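Local structure of histone-lysine N-methyltransferase SETMAR (Homo sapiens, 3BO5) at residues Leu24-Trp29 and Lys122-His127; Glu144-Gly149 and Leu233-Asp238. The protein methylates histone H3 through the SET-containing part described here and, by fusion to a mariner transposase, takes part in DNA double-strand break repair. The protein carries 2 engineered substitutions. One frame throughout, in Å; residues are numbered along the deposited sequence. Where two conformers were deposited one is given.

Contact 1 (Leu24-Trp29 and Lys122-His127)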
# COMPACT_ATOMS: atom_id res chain seq x y z
N LEU A 24 -2.37 -8.90 -13.38
CA LEU A 24 -1.44 -10.00 -13.59
C LEU A 24 -1.58 -10.98 -12.45
O LEU A 24 -2.05 -10.63 -11.35
CB LEU A 24 -0.03 -9.45 -13.65
CG LEU A 24 0.26 -8.44 -14.74
CD1 LEU A 24 1.59 -7.88 -14.53
CD2 LEU A 24 0.16 -9.10 -16.17
N PRO A 25 -1.27 -12.23 -12.71
CA PRO A 25 -1.27 -13.23 -11.63
C PRO A 25 -0.13 -12.94 -10.68
O PRO A 25 0.84 -12.25 -11.06
CB PRO A 25 -0.92 -14.53 -12.35
CG PRO A 25 -1.16 -14.21 -13.84
CD PRO A 25 -0.95 -12.80 -14.03
N VAL A 26 -0.31 -13.44 -9.49
CA VAL A 26 0.76 -13.43 -8.47
C VAL A 26 1.04 -14.90 -8.09
O VAL A 26 0.20 -15.62 -7.58
CB VAL A 26 0.31 -12.65 -7.20
CG1 VAL A 26 1.44 -12.70 -6.14
CG2 VAL A 26 -0.03 -11.26 -7.52
N GLY A 27 2.27 -15.36 -8.34
CA GLY A 27 2.60 -16.76 -8.09
C GLY A 27 3.00 -16.98 -6.64
O GLY A 27 3.10 -16.01 -5.87
N ALA A 28 3.13 -18.25 -6.26
CA ALA A 28 3.59 -18.61 -4.93
C ALA A 28 4.78 -19.51 -5.08
O ALA A 28 4.90 -20.28 -6.07
CB ALA A 28 2.56 -19.31 -4.16
N TRP A 29 5.67 -19.43 -4.10
CA TRP A 29 6.90 -20.23 -4.14
C TRP A 29 7.23 -20.57 -2.70
O TRP A 29 7.21 -19.68 -1.86
CB TRP A 29 8.02 -19.40 -4.70
CG TRP A 29 9.28 -20.18 -4.83
CD1 TRP A 29 10.32 -20.29 -3.91
CD2 TRP A 29 9.62 -21.00 -5.91
NE1 TRP A 29 11.28 -21.14 -4.39
CE2 TRP A 29 10.88 -21.59 -5.62
CE3 TRP A 29 8.98 -21.30 -7.12
CZ2 TRP A 29 11.52 -22.45 -6.52
CZ3 TRP A 29 9.63 -22.15 -7.99
CH2 TRP A 29 10.88 -22.71 -7.69
N LYS A 122 -4.63 2.20 -12.22
CA LYS A 122 -4.37 1.25 -13.29
C LYS A 122 -4.03 -0.15 -12.78
O LYS A 122 -4.03 -1.08 -13.55
CB LYS A 122 -3.22 1.75 -14.17
CG LYS A 122 -3.57 3.00 -15.00
CD LYS A 122 -4.97 2.89 -15.58
CE LYS A 122 -5.11 3.88 -16.73
NZ LYS A 122 -6.51 4.41 -16.92
N GLY A 123 -3.67 -0.26 -11.51
CA GLY A 123 -3.40 -1.59 -10.92
C GLY A 123 -2.00 -2.10 -11.13
O GLY A 123 -1.07 -1.31 -11.47
N LEU A 124 -1.85 -3.40 -10.91
CA LEU A 124 -0.49 -4.01 -10.91
C LEU A 124 0.07 -4.00 -12.29
O LEU A 124 -0.65 -4.29 -13.26
CB LEU A 124 -0.51 -5.48 -10.43
CG LEU A 124 -1.10 -5.67 -9.04
CD1 LEU A 124 -0.72 -7.05 -8.59
CD2 LEU A 124 -0.60 -4.63 -8.00
N GLN A 125 1.37 -3.75 -12.37
CA GLN A 125 2.05 -3.70 -13.70
C GLN A 125 3.24 -4.62 -13.77
O GLN A 125 3.95 -4.65 -14.82
CB GLN A 125 2.48 -2.29 -14.01
CG GLN A 125 1.30 -1.29 -13.97
CD GLN A 125 0.30 -1.57 -15.06
OE1 GLN A 125 0.72 -1.92 -16.17
NE2 GLN A 125 -0.96 -1.22 -14.85
N PHE A 126 3.49 -5.33 -12.68
CA PHE A 126 4.62 -6.30 -12.62
C PHE A 126 4.14 -7.63 -12.10
O PHE A 126 3.12 -7.69 -11.43
CB PHE A 126 5.72 -5.76 -11.72
CG PHE A 126 6.23 -4.40 -12.15
CD1 PHE A 126 7.15 -4.34 -13.23
CD2 PHE A 126 5.79 -3.23 -11.54
CE1 PHE A 126 7.61 -3.09 -13.68
CE2 PHE A 126 6.22 -2.00 -11.92
CZ PHE A 126 7.13 -1.90 -13.03
N HIS A 127 4.92 -8.68 -12.38
CA HIS A 127 4.63 -10.00 -11.88
C HIS A 127 5.35 -10.17 -10.54
O HIS A 127 6.59 -10.16 -10.50
CB HIS A 127 5.14 -11.02 -12.90
CG HIS A 127 4.35 -11.02 -14.16
ND1 HIS A 127 4.58 -10.12 -15.17
CD2 HIS A 127 3.31 -11.80 -14.55
CE1 HIS A 127 3.72 -10.36 -16.16
NE2 HIS A 127 2.94 -11.35 -15.80
O HOH W 1 1.80 -9.82 -10.00

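Contact 2 (Glu144-Gly149 and Leu233-Asp238)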
# COMPACT_ATOMS: atom_id res chain seq x y z
N GLU A 144 10.40 -9.40 -11.68
CA GLU A 144 11.00 -8.58 -12.73
C GLU A 144 11.51 -7.25 -12.29
O GLU A 144 11.21 -6.77 -11.19
CB GLU A 144 10.01 -8.41 -13.84
CG GLU A 144 8.70 -7.91 -13.46
CD GLU A 144 7.73 -7.89 -14.65
OE1 GLU A 144 6.60 -8.38 -14.53
OE2 GLU A 144 8.14 -7.46 -15.77
N PHE A 145 12.33 -6.62 -13.13
CA PHE A 145 12.91 -5.37 -12.77
C PHE A 145 11.82 -4.32 -12.57
O PHE A 145 10.96 -4.18 -13.42
CB PHE A 145 13.82 -4.89 -13.90
CG PHE A 145 14.65 -3.73 -13.52
CD1 PHE A 145 15.82 -3.90 -12.77
CD2 PHE A 145 14.32 -2.48 -13.96
CE1 PHE A 145 16.59 -2.80 -12.42
CE2 PHE A 145 15.13 -1.37 -13.64
CZ PHE A 145 16.24 -1.53 -12.85
N ILE A 146 11.91 -3.54 -11.49
CA ILE A 146 11.02 -2.40 -11.31
C ILE A 146 11.84 -1.10 -11.22
O ILE A 146 12.57 -0.90 -10.29
CB ILE A 146 10.22 -2.59 -10.01
CG1 ILE A 146 9.39 -3.86 -10.08
CG2 ILE A 146 9.25 -1.31 -9.83
CD1 ILE A 146 8.64 -4.19 -8.75
N PRO A 147 11.67 -0.21 -12.18
CA PRO A 147 12.33 1.10 -12.13
C PRO A 147 11.91 1.90 -10.94
O PRO A 147 10.74 1.92 -10.56
CB PRO A 147 11.84 1.79 -13.43
CG PRO A 147 11.54 0.62 -14.37
CD PRO A 147 10.87 -0.39 -13.41
N LYS A 148 12.86 2.64 -10.40
CA LYS A 148 12.62 3.60 -9.33
C LYS A 148 11.45 4.48 -9.65
O LYS A 148 11.35 5.04 -10.73
CB LYS A 148 13.83 4.49 -9.21
CG LYS A 148 13.74 5.53 -8.12
CD LYS A 148 15.07 6.27 -7.92
CE LYS A 148 14.90 7.31 -6.85
NZ LYS A 148 16.19 7.91 -6.42
N GLY A 149 10.54 4.60 -8.68
CA GLY A 149 9.42 5.47 -8.82
C GLY A 149 8.16 4.81 -9.30
O GLY A 149 7.09 5.39 -9.17
N LEU A 233 2.16 1.84 -2.72
CA LEU A 233 3.63 1.62 -2.47
C LEU A 233 4.27 1.79 -3.84
O LEU A 233 3.84 1.19 -4.83
CB LEU A 233 3.93 0.19 -2.00
CG LEU A 233 3.38 0.15 -0.57
CD1 LEU A 233 2.31 -0.84 -0.24
CD2 LEU A 233 4.42 0.44 0.47
N PHE A 234 5.26 2.70 -3.83
CA PHE A 234 6.09 2.96 -5.04
C PHE A 234 7.50 2.52 -4.80
O PHE A 234 7.99 2.56 -3.67
CB PHE A 234 6.09 4.47 -5.38
CG PHE A 234 4.73 5.01 -5.79
CD1 PHE A 234 4.39 5.12 -7.12
CD2 PHE A 234 3.86 5.46 -4.80
CE1 PHE A 234 3.15 5.65 -7.48
CE2 PHE A 234 2.58 5.93 -5.15
CZ PHE A 234 2.23 6.03 -6.44
N ALA A 235 8.18 2.10 -5.88
CA ALA A 235 9.58 1.73 -5.70
C ALA A 235 10.41 2.95 -5.34
O ALA A 235 10.37 3.95 -6.07
CB ALA A 235 10.11 1.10 -7.02
N ALA A 236 11.18 2.84 -4.24
CA ALA A 236 12.00 3.96 -3.76
C ALA A 236 13.38 3.98 -4.48
O ALA A 236 14.18 4.96 -4.38
CB ALA A 236 12.20 3.84 -2.29
N LYS A 237 13.66 2.88 -5.13
CA LYS A 237 14.94 2.65 -5.84
C LYS A 237 14.69 1.62 -6.93
O LYS A 237 13.63 1.00 -6.95
CB LYS A 237 16.04 2.18 -4.87
CG LYS A 237 15.67 0.99 -4.02
CD LYS A 237 16.57 0.93 -2.74
CE LYS A 237 15.99 1.67 -1.50
NZ LYS A 237 17.08 1.66 -0.42
N ASP A 238 15.62 1.38 -7.84
CA ASP A 238 15.41 0.29 -8.78
C ASP A 238 15.42 -1.04 -7.99
O ASP A 238 16.31 -1.25 -7.12
CB ASP A 238 16.58 0.22 -9.78
CG ASP A 238 16.55 1.33 -10.81
OD1 ASP A 238 15.54 2.08 -10.97
OD2 ASP A 238 17.61 1.50 -11.49
O HOH W 2 16.83 6.00 -4.08

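Contact 1 (Leu24-Trp29 and Lys122-His127)
L24 lies over one face of the H127 imidazole in a CH-pi contact, where the N-terminal chain approaches strand 27-29, the edge strand that runs parallel to strand 128-132 in a five-stranded sheet. The methyl CD1 of L24 sits 3.8 Å from the centroid of the H127 ring, offset toward its rim, while L24 CD2 reaches H127 NE2 at 3.6 Å. With L24 CD1 anti to CA (chi2 172°), the same methyl also packs against the backbone of Q125 and F126, 3.5 Å from F126 O and 3.7 Å from Q125 C. This is the tight half of the contact, and the two side chains cross in it at about a right angle. An alanine in place of H127 would probably leave L24 CD1 without the ring face it rests on and CD2 without its neighbour NE2, opening a gap there. Elsewhere the fit is looser. On the solvent side, exposed P25 comes no nearer to the imidazole than 4.3 Å, from P25 O to H127 CD2. On the buried side V26 and L124 barely meet, and I205 touches both. A water joins the two backbones, donating to P25 O at 2.8 Å and to F126 O at 2.9 Å.

Contact 2 (Glu144-Gly149 and Leu233-Asp238)
D238 has CG anti to its carbonyl carbon (chi1 -73°) and F145 has CG anti to its backbone N (chi1 -170°), torsions that turn the carboxylate and the phenyl ring toward each other. The contact belongs to the SET domain: the loop joining strands 138-142 and 151-160 packs against the end of strand 230-235, itself antiparallel to 151-160. D238 OD1 uses its anti lone pair, the one turned away from OD2, to accept the backbone N-H of K148 at 2.8 Å from N in a nearly straight bond (165° at the hydrogen). F145 meets the same carboxylate obliquely, with its CZ 3.5 Å from D238 CG. Next along the loop, G149 N donates to A235 O at 2.7 Å. K148 and G149 have the backbone angles of the two central residues of a type II turn, and at G149 a CB would be jammed against the carbonyl O of K148.

On the buried flank I146 CG2 rests on A235 CB at 3.8 Å, and the carbonyl G149 O approaches the edge of the F234 ring, 3.4 Å from CD1. Separately, a CA-H...O contact links D238 CA to I146 O at 3.4 Å, beside the backbone pairing of I146 with I239. On the exposed flank the extended chain of K148 runs past the A236 carbonyl, its CE 3.5 Å from A236 O. Beyond this approach a water accepts from K148 NZ at 3.1 Å and donates to A236 O.

Contacts 1 and 2 are both partly buried, each with its centre about 14 Å from the centre of the chain, and they hold different elements. Contact 1 lies at the edge of the five-stranded sheet; contact 2 ties a loop leaving that sheet, after strand 138-142, to strand 230-235 of the larger one. Their chemistry differs accordingly: contact 1 relies on a methyl over a ring and a bridging water, contact 2 on direct hydrogen bonds to backbone N-H groups. They touch through F126, whose ring atom CE2 lies 3.7 Å from I146 CG2, and through a probable hydrogen bond from H127 N to E144 OE1 at 2.7 Å.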